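Local coordinates for protein adenine Deaminase (Enterococcus faecalis, PDB 2ICS) that deacetylates acetyl-(R)-mandelate in vitro, though with very low efficiency, as a zinc-dependent amidohydrolase that carries two zinc ions per subunit, at residues Thr50-His62 against Ile304-His316. Numbering follows the deposited sequence.
With ZN (zinc ion), chain B.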
loop_
_atom_site.group_PDB
_atom_site.type_symbol
_atom_site.label_atom_id
_atom_site.label_comp_id
_atom_site.label_asym_id
_atom_site.label_seq_id
_atom_site.Cartn_x
_atom_site.Cartn_y
_atom_site.Cartn_z
ATOM N N THR A 50 -12.926 17.799 12.446
ATOM C CA THR A 50 -12.658 16.407 12.103
ATOM C C THR A 50 -12.515 16.270 10.588
ATOM O O THR A 50 -13.296 16.840 9.822
ATOM C CB THR A 50 -13.796 15.476 12.584
ATOM O OG1 THR A 50 -13.953 15.595 14.003
ATOM C CG2 THR A 50 -13.478 14.031 12.242
ATOM N N TYR A 51 -11.509 15.518 10.160
ATOM C CA TYR A 51 -11.272 15.313 8.736
ATOM C C TYR A 51 -11.897 14.013 8.252
ATOM O O TYR A 51 -12.134 13.088 9.037
ATOM C CB TYR A 51 -9.770 15.285 8.449
ATOM C CG TYR A 51 -9.054 16.575 8.764
ATOM C CD1 TYR A 51 -9.159 17.680 7.920
ATOM C CD2 TYR A 51 -8.268 16.696 9.910
ATOM C CE1 TYR A 51 -8.498 18.873 8.208
ATOM C CE2 TYR A 51 -7.602 17.888 10.210
ATOM C CZ TYR A 51 -7.723 18.971 9.354
ATOM O OH TYR A 51 -7.083 20.151 9.652
ATOM N N VAL A 52 -12.157 13.959 6.950
ATOM C CA VAL A 52 -12.741 12.788 6.309
ATOM C C VAL A 52 -12.098 12.624 4.936
ATOM O O VAL A 52 -11.852 13.609 4.233
ATOM C CB VAL A 52 -14.265 12.944 6.086
ATOM C CG1 VAL A 52 -14.859 11.617 5.642
ATOM C CG2 VAL A 52 -14.940 13.441 7.351
ATOM N N SER A 53 -11.823 11.384 4.557
ATOM C CA SER A 53 -11.236 11.112 3.257
ATOM C C SER A 53 -11.747 9.768 2.786
ATOM O O SER A 53 -12.540 9.124 3.469
ATOM C CB SER A 53 -9.711 11.058 3.346
ATOM O OG SER A 53 -9.276 9.867 3.986
ATOM N N ALA A 54 -11.301 9.353 1.608
ATOM C CA ALA A 54 -11.686 8.058 1.084
ATOM C C ALA A 54 -11.016 7.077 2.039
ATOM O O ALA A 54 -10.019 7.424 2.669
ATOM C CB ALA A 54 -11.146 7.883 -0.318
ATOM N N GLY A 55 -11.561 5.872 2.169
ATOM C CA GLY A 55 -10.947 4.903 3.062
ATOM C C GLY A 55 -9.487 4.705 2.697
ATOM O O GLY A 55 -9.164 4.486 1.530
ATOM N N TRP A 56 -8.599 4.786 3.682
ATOM C CA TRP A 56 -7.173 4.622 3.417
ATOM C C TRP A 56 -6.887 3.221 2.899
ATOM O O TRP A 56 -7.528 2.258 3.312
ATOM C CB TRP A 56 -6.354 4.888 4.681
ATOM C CG TRP A 56 -6.502 6.276 5.241
ATOM C CD1 TRP A 56 -7.052 7.367 4.619
ATOM C CD2 TRP A 56 -6.056 6.732 6.530
ATOM N NE1 TRP A 56 -6.975 8.473 5.443
ATOM C CE2 TRP A 56 -6.370 8.111 6.620
ATOM C CE3 TRP A 56 -5.425 6.108 7.618
ATOM C CZ2 TRP A 56 -6.075 8.877 7.757
ATOM C CZ3 TRP A 56 -5.129 6.870 8.753
ATOM C CH2 TRP A 56 -5.457 8.243 8.809
ATOM N N ILE A 57 -5.915 3.118 1.995
ATOM C CA ILE A 57 -5.537 1.851 1.375
ATOM C C ILE A 57 -4.034 1.606 1.492
ATOM O O ILE A 57 -3.227 2.440 1.073
ATOM C CB ILE A 57 -5.902 1.842 -0.140
ATOM C CG1 ILE A 57 -7.398 2.094 -0.332
ATOM C CG2 ILE A 57 -5.516 0.511 -0.764
ATOM C CD1 ILE A 57 -7.804 2.345 -1.802
ATOM N N ASP A 58 -3.665 0.453 2.049
ATOM C CA ASP A 58 -2.259 0.076 2.212
ATOM C C ASP A 58 -1.971 -0.990 1.159
ATOM O O ASP A 58 -2.311 -2.150 1.362
ATOM C CB ASP A 58 -2.039 -0.513 3.606
ATOM C CG ASP A 58 -0.574 -0.567 3.994
ATOM O OD1 ASP A 58 0.290 -0.565 3.091
ATOM O OD2 ASP A 58 -0.289 -0.622 5.211
ATOM N N ASP A 59 -1.338 -0.617 0.047
ATOM C CA ASP A 59 -1.086 -1.592 -1.013
ATOM C C ASP A 59 0.136 -2.500 -0.876
ATOM O O ASP A 59 0.554 -3.128 -1.846
ATOM C CB ASP A 59 -1.087 -0.914 -2.399
ATOM C CG ASP A 59 0.120 -0.027 -2.631
ATOM O OD1 ASP A 59 1.107 -0.133 -1.871
ATOM O OD2 ASP A 59 0.077 0.769 -3.593
ATOM N N HIS A 60 0.733 -2.557 0.306
ATOM C CA HIS A 60 1.840 -3.477 0.508
ATOM C C HIS A 60 1.729 -3.974 1.938
ATOM O O HIS A 60 2.180 -3.327 2.884
ATOM C CB HIS A 60 3.209 -2.842 0.254
ATOM C CG HIS A 60 4.329 -3.837 0.283
ATOM N ND1 HIS A 60 5.498 -3.709 -0.434
ATOM C CD2 HIS A 60 4.454 -4.994 0.984
ATOM C CE1 HIS A 60 6.281 -4.769 -0.151
ATOM N NE2 HIS A 60 5.691 -5.578 0.706
ATOM N N VAL A 61 1.137 -5.154 2.070
ATOM C CA VAL A 61 0.890 -5.754 3.368
ATOM C C VAL A 61 1.139 -7.267 3.356
ATOM O O VAL A 61 1.266 -7.876 2.298
ATOM C CB VAL A 61 -0.581 -5.463 3.750
ATOM C CG1 VAL A 61 -1.127 -6.530 4.653
ATOM C CG2 VAL A 61 -0.679 -4.091 4.380
ATOM N N HIS A 62 1.213 -7.859 4.543
ATOM C CA HIS A 62 1.385 -9.295 4.693
ATOM C C HIS A 62 0.424 -9.716 5.799
ATOM O O HIS A 62 0.709 -9.571 6.991
ATOM C CB HIS A 62 2.834 -9.619 5.034
ATOM C CG HIS A 62 3.770 -9.381 3.891
ATOM N ND1 HIS A 62 3.764 -10.125 2.732
ATOM C CD2 HIS A 62 4.681 -8.395 3.690
ATOM C CE1 HIS A 62 4.645 -9.576 1.880
ATOM N NE2 HIS A 62 5.230 -8.523 2.416
ATOM N N ILE A 304 -2.539 12.163 1.889
ATOM C CA ILE A 304 -3.841 11.489 1.843
ATOM C C ILE A 304 -4.083 10.863 0.473
ATOM O O ILE A 304 -4.563 9.726 0.363
ATOM C CB ILE A 304 -5.001 12.479 2.142
ATOM C CG1 ILE A 304 -5.021 12.827 3.630
ATOM C CG2 ILE A 304 -6.335 11.882 1.726
ATOM C CD1 ILE A 304 -5.213 11.629 4.547
ATOM N N GLU A 305 -3.758 11.617 -0.575
ATOM C CA GLU A 305 -3.942 11.127 -1.929
ATOM C C GLU A 305 -3.082 9.892 -2.169
ATOM O O GLU A 305 -3.470 8.993 -2.913
ATOM C CB GLU A 305 -3.576 12.220 -2.936
ATOM C CG GLU A 305 -3.695 11.791 -4.390
ATOM C CD GLU A 305 -3.447 12.934 -5.352
ATOM O OE1 GLU A 305 -4.211 13.923 -5.305
ATOM O OE2 GLU A 305 -2.490 12.846 -6.153
ATOM N N LYS A 306 -1.923 9.842 -1.521
ATOM C CA LYS A 306 -1.003 8.725 -1.687
ATOM C C LYS A 306 -1.369 7.443 -0.928
ATOM O O LYS A 306 -0.708 6.418 -1.088
ATOM C CB LYS A 306 0.419 9.183 -1.339
ATOM C CG LYS A 306 0.939 10.219 -2.329
ATOM C CD LYS A 306 2.263 10.824 -1.912
ATOM C CE LYS A 306 2.606 12.029 -2.795
ATOM N NZ LYS A 306 2.647 11.686 -4.254
ATOM N N VAL A 307 -2.414 7.502 -0.102
ATOM C CA VAL A 307 -2.875 6.315 0.622
ATOM C C VAL A 307 -4.333 6.045 0.250
ATOM O O VAL A 307 -5.019 5.285 0.927
ATOM C CB VAL A 307 -2.768 6.465 2.169
ATOM C CG1 VAL A 307 -1.309 6.595 2.584
ATOM C CG2 VAL A 307 -3.580 7.665 2.649
ATOM N N THR A 308 -4.799 6.680 -0.829
ATOM C CA THR A 308 -6.175 6.486 -1.291
ATOM C C THR A 308 -6.281 6.385 -2.809
ATOM O O THR A 308 -6.329 5.288 -3.365
ATOM C CB THR A 308 -7.118 7.621 -0.821
ATOM O OG1 THR A 308 -6.579 8.894 -1.206
ATOM C CG2 THR A 308 -7.297 7.574 0.681
ATOM N N LYS A 309 -6.305 7.529 -3.479
ATOM C CA LYS A 309 -6.430 7.557 -4.936
ATOM C C LYS A 309 -5.288 6.855 -5.670
ATOM O O LYS A 309 -5.522 6.102 -6.613
ATOM C CB LYS A 309 -6.539 9.008 -5.423
ATOM C CG LYS A 309 -6.807 9.135 -6.914
ATOM C CD LYS A 309 -6.829 10.594 -7.350
ATOM C CE LYS A 309 -7.193 10.719 -8.821
ATOM N NZ LYS A 309 -7.182 12.136 -9.274
ATOM N N ALA A 310 -4.054 7.097 -5.243
ATOM C CA ALA A 310 -2.906 6.476 -5.896
ATOM C C ALA A 310 -2.945 4.942 -5.811
ATOM O O ALA A 310 -2.966 4.265 -6.834
ATOM C CB ALA A 310 -1.611 7.013 -5.297
ATOM N N PRO A 311 -2.950 4.374 -4.593
ATOM C CA PRO A 311 -2.992 2.910 -4.513
ATOM C C PRO A 311 -4.197 2.336 -5.260
ATOM O O PRO A 311 -4.092 1.298 -5.909
ATOM C CB PRO A 311 -3.039 2.638 -3.007
ATOM C CG PRO A 311 -3.609 3.907 -2.424
ATOM C CD PRO A 311 -2.948 4.978 -3.250
ATOM N N ALA A 312 -5.334 3.023 -5.175
ATOM C CA ALA A 312 -6.548 2.586 -5.865
ATOM C C ALA A 312 -6.271 2.494 -7.365
ATOM O O ALA A 312 -6.700 1.549 -8.031
ATOM C CB ALA A 312 -7.694 3.568 -5.594
ATOM N N GLU A 313 -5.537 3.472 -7.888
ATOM C CA GLU A 313 -5.177 3.485 -9.303
ATOM C C GLU A 313 -4.077 2.476 -9.646
ATOM O O GLU A 313 -4.116 1.848 -10.700
ATOM C CB GLU A 313 -4.718 4.879 -9.724
ATOM C CG GLU A 313 -5.848 5.835 -10.052
ATOM C CD GLU A 313 -5.344 7.234 -10.356
ATOM O OE1 GLU A 313 -4.205 7.360 -10.853
ATOM O OE2 GLU A 313 -6.090 8.206 -10.113
ATOM N N ASN A 314 -3.094 2.325 -8.764
ATOM C CA ASN A 314 -2.003 1.385 -9.019
ATOM C C ASN A 314 -2.522 -0.019 -9.307
ATOM O O ASN A 314 -1.987 -0.718 -10.168
ATOM C CB ASN A 314 -1.049 1.290 -7.823
ATOM C CG ASN A 314 -0.296 2.578 -7.559
ATOM O OD1 ASN A 314 -0.240 3.471 -8.410
ATOM N ND2 ASN A 314 0.310 2.669 -6.371
ATOM N N PHE A 315 -3.563 -0.425 -8.584
ATOM C CA PHE A 315 -4.113 -1.762 -8.736
ATOM C C PHE A 315 -5.539 -1.860 -9.254
ATOM O O PHE A 315 -6.231 -2.850 -9.034
ATOM C CB PHE A 315 -3.958 -2.503 -7.409
ATOM C CG PHE A 315 -2.526 -2.708 -7.027
ATOM C CD1 PHE A 315 -1.769 -3.696 -7.643
ATOM C CD2 PHE A 315 -1.907 -1.851 -6.124
ATOM C CE1 PHE A 315 -0.411 -3.827 -7.372
ATOM C CE2 PHE A 315 -0.547 -1.973 -5.846
ATOM C CZ PHE A 315 0.201 -2.963 -6.473
ATOM N N HIS A 316 -5.967 -0.818 -9.949
ATOM C CA HIS A 316 -7.285 -0.797 -10.549
ATOM C C HIS A 316 -8.460 -1.111 -9.635
ATOM O O HIS A 316 -9.356 -1.873 -10.002
ATOM C CB HIS A 316 -7.280 -1.732 -11.762
ATOM C CG HIS A 316 -6.254 -1.356 -12.786
ATOM N ND1 HIS A 316 -5.327 -2.249 -13.277
ATOM C CD2 HIS A 316 -5.982 -0.169 -13.378
ATOM C CE1 HIS A 316 -4.524 -1.627 -14.123
ATOM N NE2 HIS A 316 -4.900 -0.364 -14.202
HETATM ZN ZN ZN B . 6.649 -7.251 1.827
HETATM O O HOH W 1 8.484 -6.423 1.865
#
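The indole of W56 has V307 CG2 over one face, 4.3 Å from the centroid of its five-membered ring in a CH-pi contact, and T308 CG2 at its edge; threonine suits, since its OG1 bonds back to I304 O. I304 CD1 comes in obliquely, 3.7 Å from W56 NE1, and F334 meets the same indole. The F315 ring takes D59 at its edge: OD2 lies in the ring plane, 3.6 Å from CE2, where it would face the slightly positive ring hydrogens, the carboxylate turned 85° from the ring. D59 CG sits between its backbone N and carbonyl carbon (chi1 71°), which directs the carboxylate at the helix, where N314 ND2 gives OD2 a weak 3.4 Å bond. Between them, apolar I57 suits its buried place, laying CB on the compact ring of P311 (CG, 3.8 Å) and CD1 against A312 CB. Its backbone N donates to V307 O at 2.6 Å, joining the first TIM-barrel strand to the turn before helix 309-314. Further on, H60 and H62 bind one zinc ion with D272, carboxylated K154 and a water. The chemistry is thus mainly apolar, fixed by one short backbone bond, while the edge contact and weak amide bond would compensate only partly for burying a carboxylate.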